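Local coordinates for protein ketosynthase (Streptomyces sp. MSC090213JE08, PDB 6KXD) that probably condenses an acyl chain with malonyl units carried on acyl carrier protein, losing carbon dioxide, as the ketosynthase of the highly reducing type II polyketide synthase for ishigamide, at residues Ala169-Asn174 against Asn398-Ile403; Gly180-Arg185 against Leu258-Ser263; Pro221-Arg226 against Ile362-Thr367; Thr311-Ile316 against Asp370-Val375. All coordinates share one frame; numbering follows the deposited sequence.

Interaction 1 of 4, residues Ala169-Asn174 against Asn398-Ile403; sequences ACAAGN and NNAVLI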
loop_
_atom_site.group_PDB
_atom_site.type_symbol
_atom_site.label_atom_id
_atom_site.label_comp_id
_atom_site.label_asym_id
_atom_site.label_seq_id
_atom_site.Cartn_x
_atom_site.Cartn_y
_atom_site.Cartn_z
ATOM N N ALA A 169 5.893 2.205 -2.067
ATOM C CA ALA A 169 7.336 2.005 -2.290
ATOM C C ALA A 169 8.198 2.619 -1.170
ATOM O O ALA A 169 8.050 2.278 0.017
ATOM C CB ALA A 169 7.655 2.472 -3.675
ATOM N N CYS A 170 9.162 3.500 -1.495
ATOM C CA CYS A 170 10.113 3.968 -0.469
ATOM C C CYS A 170 9.457 4.779 0.640
ATOM O O CYS A 170 10.017 4.888 1.777
ATOM C CB CYS A 170 11.166 4.876 -1.070
ATOM S SG CYS A 170 11.501 4.366 -2.755
ATOM N N ALA A 171 8.265 5.312 0.348
ATOM C CA ALA A 171 7.591 6.125 1.306
ATOM C C ALA A 171 6.658 5.278 2.172
ATOM O O ALA A 171 6.055 5.784 3.075
ATOM C CB ALA A 171 6.818 7.217 0.609
ATOM N N ALA A 172 6.585 3.976 1.902
ATOM C CA ALA A 172 5.484 3.176 2.409
ATOM C C ALA A 172 5.565 3.085 3.937
ATOM O O ALA A 172 4.562 3.165 4.604
ATOM C CB ALA A 172 5.481 1.843 1.714
ATOM N N GLY A 173 6.769 2.983 4.510
ATOM C CA GLY A 173 6.918 2.952 5.974
ATOM C C GLY A 173 6.319 4.173 6.666
ATOM O O GLY A 173 5.613 4.066 7.589
ATOM N N ASN A 174 6.609 5.360 6.148
ATOM C CA ASN A 174 6.100 6.595 6.665
ATOM C C ASN A 174 4.583 6.683 6.458
ATOM O O ASN A 174 3.864 7.150 7.338
ATOM C CB ASN A 174 6.761 7.796 5.991
ATOM C CG ASN A 174 7.991 8.288 6.723
ATOM O OD1 ASN A 174 8.330 7.749 7.782
ATOM N ND2 ASN A 174 8.694 9.240 6.113
ATOM N N ASN A 398 5.052 10.131 -4.718
ATOM C CA ASN A 398 4.472 9.927 -3.458
ATOM C C ASN A 398 5.477 10.379 -2.408
ATOM O O ASN A 398 6.571 9.807 -2.339
ATOM C CB ASN A 398 4.175 8.453 -3.233
ATOM C CG ASN A 398 2.936 7.944 -3.950
ATOM O OD1 ASN A 398 2.517 6.845 -3.643
ATOM N ND2 ASN A 398 2.319 8.709 -4.841
ATOM N N ASN A 399 5.132 11.408 -1.657
ATOM C CA ASN A 399 5.971 11.863 -0.591
ATOM C C ASN A 399 5.240 11.712 0.733
ATOM O O ASN A 399 4.039 12.023 0.843
ATOM C CB ASN A 399 6.377 13.328 -0.751
ATOM C CG ASN A 399 6.965 13.627 -2.102
ATOM O OD1 ASN A 399 8.060 13.167 -2.438
ATOM N ND2 ASN A 399 6.226 14.400 -2.899
ATOM N N ALA A 400 5.983 11.273 1.747
ATOM C CA ALA A 400 5.523 11.187 3.091
ATOM C C ALA A 400 6.661 11.616 4.030
ATOM O O ALA A 400 7.752 11.092 3.964
ATOM C CB ALA A 400 5.091 9.786 3.430
ATOM N N VAL A 401 6.322 12.518 4.932
ATOM C CA VAL A 401 7.248 13.080 5.900
ATOM C C VAL A 401 6.644 12.882 7.280
ATOM O O VAL A 401 5.463 13.188 7.502
ATOM C CB VAL A 401 7.498 14.564 5.584
ATOM C CG1 VAL A 401 8.439 15.158 6.615
ATOM C CG2 VAL A 401 8.012 14.727 4.168
ATOM N N LEU A 402 7.436 12.297 8.183
ATOM C CA LEU A 402 7.028 11.963 9.505
ATOM C C LEU A 402 7.849 12.777 10.508
ATOM O O LEU A 402 9.054 12.916 10.312
ATOM C CB LEU A 402 7.277 10.471 9.689
ATOM C CG LEU A 402 7.100 9.899 11.089
ATOM C CD1 LEU A 402 5.630 9.824 11.447
ATOM C CD2 LEU A 402 7.761 8.528 11.187
ATOM N N ILE A 403 7.155 13.286 11.523
ATOM C CA ILE A 403 7.752 14.071 12.601
ATOM C C ILE A 403 7.513 13.319 13.901
ATOM O O ILE A 403 6.352 13.091 14.300
ATOM C CB ILE A 403 7.194 15.500 12.696
ATOM C CG1 ILE A 403 7.133 16.256 11.365
ATOM C CG2 ILE A 403 7.975 16.278 13.745
ATOM C CD1 ILE A 403 8.445 16.502 10.677
#

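Interaction 2 of 4, residues Gly180-Arg185 against Leu258-Ser263; sequences GLDSIR and LGYGLS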
loop_
_atom_site.group_PDB
_atom_site.type_symbol
_atom_site.label_atom_id
_atom_site.label_comp_id
_atom_site.label_asym_id
_atom_site.label_seq_id
_atom_site.Cartn_x
_atom_site.Cartn_y
_atom_site.Cartn_z
ATOM N N GLY A 180 -1.203 4.612 11.027
ATOM C CA GLY A 180 -1.343 4.225 12.429
ATOM C C GLY A 180 -1.701 5.431 13.270
ATOM O O GLY A 180 -2.550 5.359 14.111
ATOM N N LEU A 181 -1.023 6.543 13.035
ATOM C CA LEU A 181 -1.236 7.737 13.797
ATOM C C LEU A 181 -2.679 8.193 13.594
ATOM O O LEU A 181 -3.398 8.442 14.559
ATOM C CB LEU A 181 -0.245 8.802 13.345
ATOM C CG LEU A 181 -0.552 10.208 13.832
ATOM C CD1 LEU A 181 -0.350 10.283 15.331
ATOM C CD2 LEU A 181 0.309 11.200 13.072
ATOM N N ASP A 182 -3.107 8.284 12.335
ATOM C CA ASP A 182 -4.462 8.725 12.047
ATOM C C ASP A 182 -5.467 7.756 12.653
ATOM O O ASP A 182 -6.515 8.191 13.174
ATOM C CB ASP A 182 -4.678 8.840 10.547
ATOM C CG ASP A 182 -3.987 10.038 9.955
ATOM O OD1 ASP A 182 -3.701 11.010 10.738
ATOM O OD2 ASP A 182 -3.786 10.026 8.721
ATOM N N SER A 183 -5.143 6.453 12.624
ATOM C CA SER A 183 -6.081 5.472 13.072
ATOM C C SER A 183 -6.257 5.590 14.588
ATOM O O SER A 183 -7.393 5.513 15.097
ATOM C CB SER A 183 -5.683 4.078 12.642
ATOM O OG SER A 183 -5.734 3.940 11.222
ATOM N N ILE A 184 -5.148 5.786 15.293
ATOM C CA ILE A 184 -5.212 5.977 16.761
ATOM C C ILE A 184 -5.848 7.336 17.081
ATOM O O ILE A 184 -6.701 7.431 17.965
ATOM C CB ILE A 184 -3.836 5.788 17.415
ATOM C CG1 ILE A 184 -3.395 4.333 17.293
ATOM C CG2 ILE A 184 -3.863 6.226 18.875
ATOM C CD1 ILE A 184 -1.937 4.097 17.569
ATOM N N ARG A 185 -5.483 8.382 16.340
ATOM C CA ARG A 185 -6.010 9.719 16.624
ATOM C C ARG A 185 -7.540 9.724 16.507
ATOM O O ARG A 185 -8.198 10.433 17.267
ATOM C CB ARG A 185 -5.460 10.793 15.694
ATOM C CG ARG A 185 -4.119 11.355 16.125
ATOM C CD ARG A 185 -3.693 12.364 15.071
ATOM N NE ARG A 185 -2.497 13.085 15.430
ATOM C CZ ARG A 185 -1.846 13.881 14.594
ATOM N NH1 ARG A 185 -2.453 14.338 13.505
ATOM N NH2 ARG A 185 -0.598 14.207 14.856
ATOM N N LEU A 258 4.309 12.929 16.360
ATOM C CA LEU A 258 3.727 14.252 16.412
ATOM C C LEU A 258 2.819 14.494 15.208
ATOM O O LEU A 258 1.757 15.110 15.337
ATOM C CB LEU A 258 4.839 15.297 16.426
ATOM C CG LEU A 258 5.839 15.152 17.568
ATOM C CD1 LEU A 258 6.784 16.342 17.578
ATOM C CD2 LEU A 258 5.128 15.015 18.886
ATOM N N GLY A 259 3.264 14.039 14.034
ATOM C CA GLY A 259 2.495 14.256 12.829
ATOM C C GLY A 259 3.185 13.702 11.599
ATOM O O GLY A 259 4.324 13.272 11.637
ATOM N N TYR A 260 2.466 13.776 10.487
ATOM C CA TYR A 260 3.049 13.512 9.209
ATOM C C TYR A 260 2.332 14.330 8.143
ATOM O O TYR A 260 1.264 14.962 8.383
ATOM C CB TYR A 260 3.048 12.001 8.933
ATOM C CG TYR A 260 1.760 11.397 8.439
ATOM C CD1 TYR A 260 0.668 11.289 9.290
ATOM C CD2 TYR A 260 1.653 10.831 7.171
ATOM C CE1 TYR A 260 -0.507 10.681 8.892
ATOM C CE2 TYR A 260 0.487 10.195 6.765
ATOM C CZ TYR A 260 -0.596 10.132 7.622
ATOM O OH TYR A 260 -1.774 9.553 7.339
ATOM N N GLY A 261 2.946 14.328 6.966
ATOM C CA GLY A 261 2.389 14.961 5.818
ATOM C C GLY A 261 2.524 14.063 4.608
ATOM O O GLY A 261 3.545 13.396 4.422
ATOM N N LEU A 262 1.495 14.084 3.759
ATOM C CA LEU A 262 1.504 13.395 2.511
ATOM C C LEU A 262 1.293 14.455 1.467
ATOM O O LEU A 262 0.388 15.276 1.600
ATOM C CB LEU A 262 0.345 12.396 2.442
ATOM C CG LEU A 262 0.417 11.256 3.449
ATOM C CD1 LEU A 262 -0.807 10.365 3.290
ATOM C CD2 LEU A 262 1.693 10.439 3.241
ATOM N N SER A 263 2.110 14.377 0.430
ATOM C CA SER A 263 1.914 15.091 -0.786
ATOM C C SER A 263 2.174 14.195 -1.983
ATOM O O SER A 263 2.833 13.172 -1.889
ATOM C CB SER A 263 2.799 16.304 -0.871
ATOM O OG SER A 263 4.151 15.905 -0.873
#

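Interaction 3 of 4, residues Pro221-Arg226 against Ile362-Thr367; sequences PFDKDR and INHRET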
loop_
_atom_site.group_PDB
_atom_site.type_symbol
_atom_site.label_atom_id
_atom_site.label_comp_id
_atom_site.label_asym_id
_atom_site.label_seq_id
_atom_site.Cartn_x
_atom_site.Cartn_y
_atom_site.Cartn_z
ATOM N N PRO A 221 25.310 9.426 -0.200
ATOM C CA PRO A 221 24.300 10.473 -0.233
ATOM C C PRO A 221 24.867 11.868 0.040
ATOM O O PRO A 221 25.550 12.115 1.047
ATOM C CB PRO A 221 23.287 10.048 0.843
ATOM C CG PRO A 221 23.449 8.552 0.871
ATOM C CD PRO A 221 24.958 8.384 0.775
ATOM N N PHE A 222 24.510 12.758 -0.883
ATOM C CA PHE A 222 24.821 14.178 -0.861
ATOM C C PHE A 222 26.297 14.408 -1.223
ATOM O O PHE A 222 26.758 15.535 -1.186
ATOM C CB PHE A 222 24.468 14.821 0.479
ATOM C CG PHE A 222 23.007 14.686 0.832
ATOM C CD1 PHE A 222 22.041 15.326 0.070
ATOM C CD2 PHE A 222 22.595 13.884 1.888
ATOM C CE1 PHE A 222 20.691 15.187 0.359
ATOM C CE2 PHE A 222 21.245 13.756 2.181
ATOM C CZ PHE A 222 20.301 14.407 1.418
ATOM N N ASP A 223 26.995 13.350 -1.620
ATOM C CA ASP A 223 28.378 13.473 -2.039
ATOM C C ASP A 223 28.388 14.010 -3.470
ATOM O O ASP A 223 27.518 13.662 -4.241
ATOM C CB ASP A 223 29.090 12.131 -1.959
ATOM C CG ASP A 223 30.594 12.217 -2.149
ATOM O OD1 ASP A 223 31.021 12.317 -3.318
ATOM O OD2 ASP A 223 31.305 12.186 -1.115
ATOM N N LYS A 224 29.414 14.811 -3.787
ATOM C CA LYS A 224 29.603 15.420 -5.074
ATOM C C LYS A 224 29.756 14.344 -6.155
ATOM O O LYS A 224 29.301 14.559 -7.282
ATOM C CB LYS A 224 30.797 16.385 -5.010
ATOM C CG LYS A 224 30.997 17.281 -6.225
ATOM C CD LYS A 224 32.286 18.107 -6.179
ATOM C CE LYS A 224 32.377 19.152 -7.276
ATOM N NZ LYS A 224 33.044 18.610 -8.484
ATOM N N ASP A 225 30.342 13.178 -5.839
ATOM C CA ASP A 225 30.538 12.127 -6.872
ATOM C C ASP A 225 29.711 10.875 -6.547
ATOM O O ASP A 225 30.014 9.801 -7.068
ATOM C CB ASP A 225 32.017 11.777 -7.083
ATOM C CG ASP A 225 32.898 13.015 -7.142
ATOM O OD1 ASP A 225 32.799 13.762 -8.148
ATOM O OD2 ASP A 225 33.633 13.256 -6.154
ATOM N N ARG A 226 28.602 11.058 -5.819
ATOM C CA ARG A 226 27.603 9.976 -5.607
ATOM C C ARG A 226 27.221 9.380 -6.968
ATOM O O ARG A 226 27.177 10.070 -8.004
ATOM C CB ARG A 226 26.411 10.539 -4.824
ATOM C CG ARG A 226 25.554 11.518 -5.611
ATOM C CD ARG A 226 24.461 12.136 -4.773
ATOM N NE ARG A 226 23.708 13.101 -5.552
ATOM C CZ ARG A 226 24.010 14.393 -5.683
ATOM N NH1 ARG A 226 25.166 14.876 -5.266
ATOM N NH2 ARG A 226 23.141 15.208 -6.237
ATOM N N ILE A 362 27.437 8.213 5.857
ATOM C CA ILE A 362 28.729 7.569 5.720
ATOM C C ILE A 362 29.139 7.582 4.242
ATOM O O ILE A 362 28.419 8.093 3.403
ATOM C CB ILE A 362 28.694 6.149 6.326
ATOM C CG1 ILE A 362 27.971 5.124 5.437
ATOM C CG2 ILE A 362 28.115 6.216 7.719
ATOM C CD1 ILE A 362 28.188 3.660 5.842
ATOM N N ASN A 363 30.342 7.067 3.963
ATOM C CA ASN A 363 30.974 7.101 2.653
ATOM C C ASN A 363 31.020 8.546 2.114
ATOM O O ASN A 363 30.987 8.762 0.900
ATOM C CB ASN A 363 30.279 6.156 1.664
ATOM C CG ASN A 363 30.000 4.779 2.233
ATOM O OD1 ASN A 363 30.842 4.224 2.925
ATOM N ND2 ASN A 363 28.823 4.228 1.959
ATOM N N HIS A 364 31.077 9.531 3.012
ATOM C CA HIS A 364 31.039 10.932 2.628
ATOM C C HIS A 364 32.464 11.472 2.459
ATOM O O HIS A 364 33.196 11.638 3.469
ATOM C CB HIS A 364 30.262 11.774 3.638
ATOM C CG HIS A 364 29.791 13.073 3.058
ATOM N ND1 HIS A 364 28.842 13.118 2.051
ATOM C CD2 HIS A 364 30.129 14.358 3.312
ATOM C CE1 HIS A 364 28.609 14.375 1.732
ATOM N NE2 HIS A 364 29.370 15.155 2.494
ATOM N N ARG A 365 32.826 11.735 1.199
ATOM C CA ARG A 365 34.129 12.346 0.832
ATOM C C ARG A 365 33.986 13.868 0.822
ATOM O O ARG A 365 34.702 14.549 1.507
ATOM C CB ARG A 365 34.603 11.844 -0.530
ATOM C CG ARG A 365 35.132 10.422 -0.494
ATOM C CD ARG A 365 34.535 9.563 -1.582
ATOM N NE ARG A 365 35.292 9.459 -2.825
ATOM C CZ ARG A 365 34.735 9.365 -4.029
ATOM N NH1 ARG A 365 33.576 9.956 -4.279
ATOM N NH2 ARG A 365 35.318 8.638 -4.967
ATOM N N GLU A 366 32.998 14.368 0.080
ATOM C CA GLU A 366 32.864 15.784 -0.194
ATOM C C GLU A 366 31.399 16.125 -0.496
ATOM O O GLU A 366 30.826 15.533 -1.402
ATOM C CB GLU A 366 33.733 16.075 -1.412
ATOM C CG GLU A 366 33.759 17.538 -1.797
ATOM C CD GLU A 366 34.449 17.805 -3.128
ATOM O OE1 GLU A 366 34.902 16.836 -3.804
ATOM O OE2 GLU A 366 34.517 18.982 -3.492
ATOM N N THR A 367 30.837 17.095 0.231
ATOM C CA THR A 367 29.451 17.492 0.094
ATOM C C THR A 367 29.289 18.113 -1.296
ATOM O O THR A 367 30.122 18.913 -1.742
ATOM C CB THR A 367 29.017 18.394 1.260
ATOM O OG1 THR A 367 29.258 17.701 2.486
ATOM C CG2 THR A 367 27.549 18.760 1.233
HETATM O O HOH W 1 27.935 10.436 1.550
#

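Interaction 4 of 4, residues Thr311-Ile316 against Asp370-Val375; sequences TESAAI and DCPLDV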
loop_
_atom_site.group_PDB
_atom_site.type_symbol
_atom_site.label_atom_id
_atom_site.label_comp_id
_atom_site.label_asym_id
_atom_site.label_seq_id
_atom_site.Cartn_x
_atom_site.Cartn_y
_atom_site.Cartn_z
ATOM N N THR A 311 17.534 17.420 -5.568
ATOM C CA THR A 311 16.101 17.851 -5.408
ATOM C C THR A 311 15.678 17.924 -3.935
ATOM O O THR A 311 15.044 18.873 -3.442
ATOM C CB THR A 311 15.189 16.930 -6.218
ATOM O OG1 THR A 311 15.707 16.904 -7.532
ATOM C CG2 THR A 311 13.763 17.421 -6.240
ATOM N N GLU A 312 15.983 16.875 -3.175
ATOM C CA GLU A 312 15.562 16.862 -1.824
ATOM C C GLU A 312 16.212 18.004 -1.016
ATOM O O GLU A 312 15.597 18.627 -0.188
ATOM C CB GLU A 312 15.933 15.526 -1.217
ATOM C CG GLU A 312 15.376 15.413 0.152
ATOM C CD GLU A 312 15.500 14.055 0.808
ATOM O OE1 GLU A 312 14.823 13.875 1.827
ATOM O OE2 GLU A 312 16.268 13.216 0.310
ATOM N N SER A 313 17.505 18.237 -1.268
ATOM C CA SER A 313 18.216 19.315 -0.650
ATOM C C SER A 313 17.507 20.650 -0.948
ATOM O O SER A 313 17.306 21.456 -0.065
ATOM C CB SER A 313 19.636 19.350 -1.152
ATOM O OG SER A 313 20.286 20.437 -0.562
ATOM N N ALA A 314 17.167 20.840 -2.218
ATOM C CA ALA A 314 16.528 22.067 -2.667
ATOM C C ALA A 314 15.208 22.251 -1.914
ATOM O O ALA A 314 14.867 23.346 -1.552
ATOM C CB ALA A 314 16.323 22.034 -4.162
ATOM N N ALA A 315 14.466 21.148 -1.679
ATOM C CA ALA A 315 13.177 21.243 -1.050
ATOM C C ALA A 315 13.344 21.623 0.411
ATOM O O ALA A 315 12.540 22.390 0.986
ATOM C CB ALA A 315 12.442 19.924 -1.202
ATOM N N ILE A 316 14.350 21.001 1.036
ATOM C CA ILE A 316 14.671 21.245 2.420
ATOM C C ILE A 316 15.026 22.742 2.585
ATOM O O ILE A 316 14.516 23.409 3.479
ATOM C CB ILE A 316 15.789 20.298 2.912
ATOM C CG1 ILE A 316 15.245 18.873 3.082
ATOM C CG2 ILE A 316 16.390 20.802 4.222
ATOM C CD1 ILE A 316 16.307 17.800 3.209
ATOM N N ASP A 370 25.897 21.880 -4.435
ATOM C CA ASP A 370 24.439 22.093 -4.609
ATOM C C ASP A 370 23.624 21.414 -3.495
ATOM O O ASP A 370 22.423 21.657 -3.400
ATOM C CB ASP A 370 23.942 21.604 -5.973
ATOM C CG ASP A 370 24.407 22.467 -7.120
ATOM O OD1 ASP A 370 24.620 23.677 -6.900
ATOM O OD2 ASP A 370 24.589 21.920 -8.210
ATOM N N CYS A 371 24.253 20.612 -2.630
ATOM C CA CYS A 371 23.592 20.205 -1.395
ATOM C C CYS A 371 24.217 20.882 -0.171
ATOM O O CYS A 371 24.879 20.227 0.628
ATOM C CB CYS A 371 23.568 18.685 -1.282
ATOM S SG CYS A 371 23.062 17.910 -2.839
ATOM N N PRO A 372 23.961 22.192 0.073
ATOM C CA PRO A 372 24.653 22.935 1.126
ATOM C C PRO A 372 24.158 22.528 2.517
ATOM O O PRO A 372 23.582 23.308 3.221
ATOM C CB PRO A 372 24.269 24.399 0.830
ATOM C CG PRO A 372 22.880 24.278 0.217
ATOM C CD PRO A 372 22.979 23.035 -0.641
ATOM N N LEU A 373 24.330 21.255 2.858
ATOM C CA LEU A 373 23.805 20.739 4.104
ATOM C C LEU A 373 24.937 20.206 4.967
ATOM O O LEU A 373 25.904 19.669 4.443
ATOM C CB LEU A 373 22.886 19.555 3.804
ATOM C CG LEU A 373 21.695 19.877 2.912
ATOM C CD1 LEU A 373 21.084 18.576 2.443
ATOM C CD2 LEU A 373 20.721 20.757 3.691
ATOM N N ASP A 374 24.723 20.269 6.279
ATOM C CA ASP A 374 25.533 19.485 7.181
ATOM C C ASP A 374 24.920 18.085 7.239
ATOM O O ASP A 374 23.871 17.896 7.895
ATOM C CB ASP A 374 25.618 20.132 8.560
ATOM C CG ASP A 374 26.396 19.278 9.556
ATOM O OD1 ASP A 374 26.980 18.244 9.128
ATOM O OD2 ASP A 374 26.409 19.643 10.743
ATOM N N VAL A 375 25.588 17.127 6.589
ATOM C CA VAL A 375 25.100 15.768 6.474
ATOM C C VAL A 375 25.613 14.886 7.628
ATOM O O VAL A 375 25.514 13.665 7.570
ATOM C CB VAL A 375 25.465 15.192 5.099
ATOM C CG1 VAL A 375 24.874 16.058 3.996
ATOM C CG2 VAL A 375 26.972 15.023 4.910
#

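Interaction 1 of 4, residues Ala169-Asn174 against Asn398-Ile403
Ala171 and Ala400 mark the closest backbone approach, their CA atoms 5.8 Å apart, where strand 398-403 passes the 3-10 turn 170-171 and the first turn of helix 172-185. In the thiolase fold this is the bend that leads into the buried central helix. The positive phi of Ala169 (53°) and the way His301 and His336 lie against Cys170 are consistent with the nucleophile elbow of ketosynthases.

Asn174 has the largest share of the contact. Its ND2 donates to Ala400 O at 3.0 Å. The acceptor lies close to the amide plane of Asn174, but the donor stands 54° above the carbonyl plane of Ala400, whose oxygen also takes a bond from the hydroxyl of Ser392. The other branch, OD1, accepts from Asn390 ND2, so the amide joins the helix start to two neighbouring strands, 387-394 and 398-405, and both polar ends hold its rotation. An alanine here would probably leave Asn390 ND2 without this acceptor and Ala400 O without one of its donors, and open a gap beside Leu402.

Nearer the backbone, small residues bring the two chains together: Asn174 CB meets Ala400 CB at 3.6 Å, and Ala171 CB sits 4.2 Å from that same methyl. Asn398 points the same way along the strand, its ND2 bonded to Asn171 of the other subunit. Leu402 closes the far end, its CB and CD2 both 3.5 Å from Asn174 OD1.

Interaction 2 of 4, residues Gly180-Arg185 against Leu258-Ser263
Asp182 and Tyr260 meet at the subunit interface of the thiolase fold, where the buried central helix 172-185 packs against strand 255-264. The local axes of helix 180-185 and strand 258-263 pass 9.4 Å apart at 124°. Tyr260 OH donates to Asp182 OD2 over only 2.5 Å, a very short bond. The two side chains cross at about a right angle, carboxylate and ring planes 43° apart, and OD2 lies at the ring edge, 3.3 Å from Tyr260 CE1. Arg196 of the other subunit forms a salt bridge to that same OD2, which would help to keep the carboxylate ionised.

Tyr260 CG sits between the backbone N and the carbonyl carbon (chi1 81°), and the ring beyond it extends to the helix. Leu181 CD2 fits in beside it at the ring edge, 3.8 Å from Tyr260 CD1 and equally far from Gly259 CA. The same methyl lies over one face of the Arg185 guanidinium. Arg185 extends to the strand, but NH2 approaches Leu258 O at a poor angle for a hydrogen bond; its firm partner is Asp287, which bonds NH1 and whose other oxygen takes Tyr260 N. Leu258 and Gly259 both face Ile403 in a classic beta bulge. A central helix wedged against a sheet in this way belongs to the layered alpha-beta-alpha-beta-alpha architecture of thiolase-like enzymes.

Interaction 3 of 4, residues Pro221-Arg226 against Ile362-Thr367
Asp223 OD2 takes two backbone N-H groups from the facing loop. Arg365 N reaches it at 2.8 Å, nearly along the C-O bond, and Glu366 N at 3.0 Å, from above the carboxylate plane. Asp223 has CG anti to the backbone N (chi1 -170°), which carries CG toward the facing loop. A third bond returns the other way, Lys224 N to Glu366 O at 2.9 Å and nearly straight on to the carbonyl.

Asp223 also opens a type I beta turn, Asp223 to Arg226, joined to an Asx turn in which Asp223 OD1 accepts from Asp225 N at 2.7 Å. An alanine in place of Asp223 would probably leave Arg365 N and Glu366 N without this acceptor, and Asp225 N without its Asx-turn partner. The two irregular loops touch as a single beta bridge, Asp223 with Thr367, on the rim of the ketosynthase fold. Across the contact Arg365 NH1 makes two long salt bridges, edge-on to Asp223 OD1 and, on charge alone, to Asp225 OD2. Lys224 and Glu366 run side by side, with Lys224 CD 3.6 Å from Glu366 OE2.

Further in, His364 is fixed at both nitrogens: NE2 shares a 2.5 Å hydrogen bond with Thr367 OG1, and ND1 bonds a water 2.9 Å away. The water donates to Pro221 O and Ile362 O, bridging the loops. Behind the turn, Arg226 N and NH1 reach Asp223 O from opposite faces of its plane, and Arg226 in turn bonds Asp368, Thr305 O and Lys306 O.

Interaction 4 of 4, residues Thr311-Ile316 against Asp370-Val375
Ser313 and Cys371 bring the two backbones nearest, their CA atoms 5.5 Å apart, where the irregular segment 370-375 passes one flank of helix 311-316. The helix is part of 306-320, in the C-terminal half of the thiolase fold, and the loop is folded into an inverse gamma turn centred on Pro372. Leu373 N bonds Cys371 O across that turn as the chain passes the helix.

Ser313 lies at the centre of the contact. Its OG stands anti to the backbone N (chi1 178°), which sets it against the bend. It meets mostly carbon there: Cys371 CA at 3.4 Å, Leu373 CD1 at 3.6 Å and Pro372 CD at 3.7 Å. Asp370 O is the nearest oxygen across the contact, but at 3.8 Å it is no bond, and this buried hydroxyl has no polar partner anywhere in the model. It behaves here as a small filler, paying for its place with an unmet hydrogen bond.

One turn along the same flank, Ile316 joins Leu373 in an apolar patch, and both side chains also rest on Pro324 and Thr327. By contrast, the carboxylate of Glu312 meets nothing of the loop and is bonded to His301 N, Gly302 N, Asn308 and Asn391. Cys371 adds the last piece, with CB 4.0 Å from Ser313 CB and SG 4.1 Å from it, while Ile316 CG2 approaches Leu373 CD2 more loosely at 4.4 Å.

Overall arrangement
Interactions 1 and 2 share helix 172-185 and two neighbouring strands, 398-405 and 255-264, paired by backbone bonds such as Gly261 N to Val401 O; their centres are 11 Å apart. Both are buried, and each has residues in touch with the other subunit. Interaction 1 relies on small side chains and one amide, interaction 2 on a charged cluster at the interface. Interactions 3 and 4 lie farther from the chain's centre, without another subunit, and touch through Phe222, Cys371, His364 and Val375. Interaction 3, partly exposed, is polar, with backbone bonds, water and long ion pairs; interaction 4 is almost wholly van der Waals.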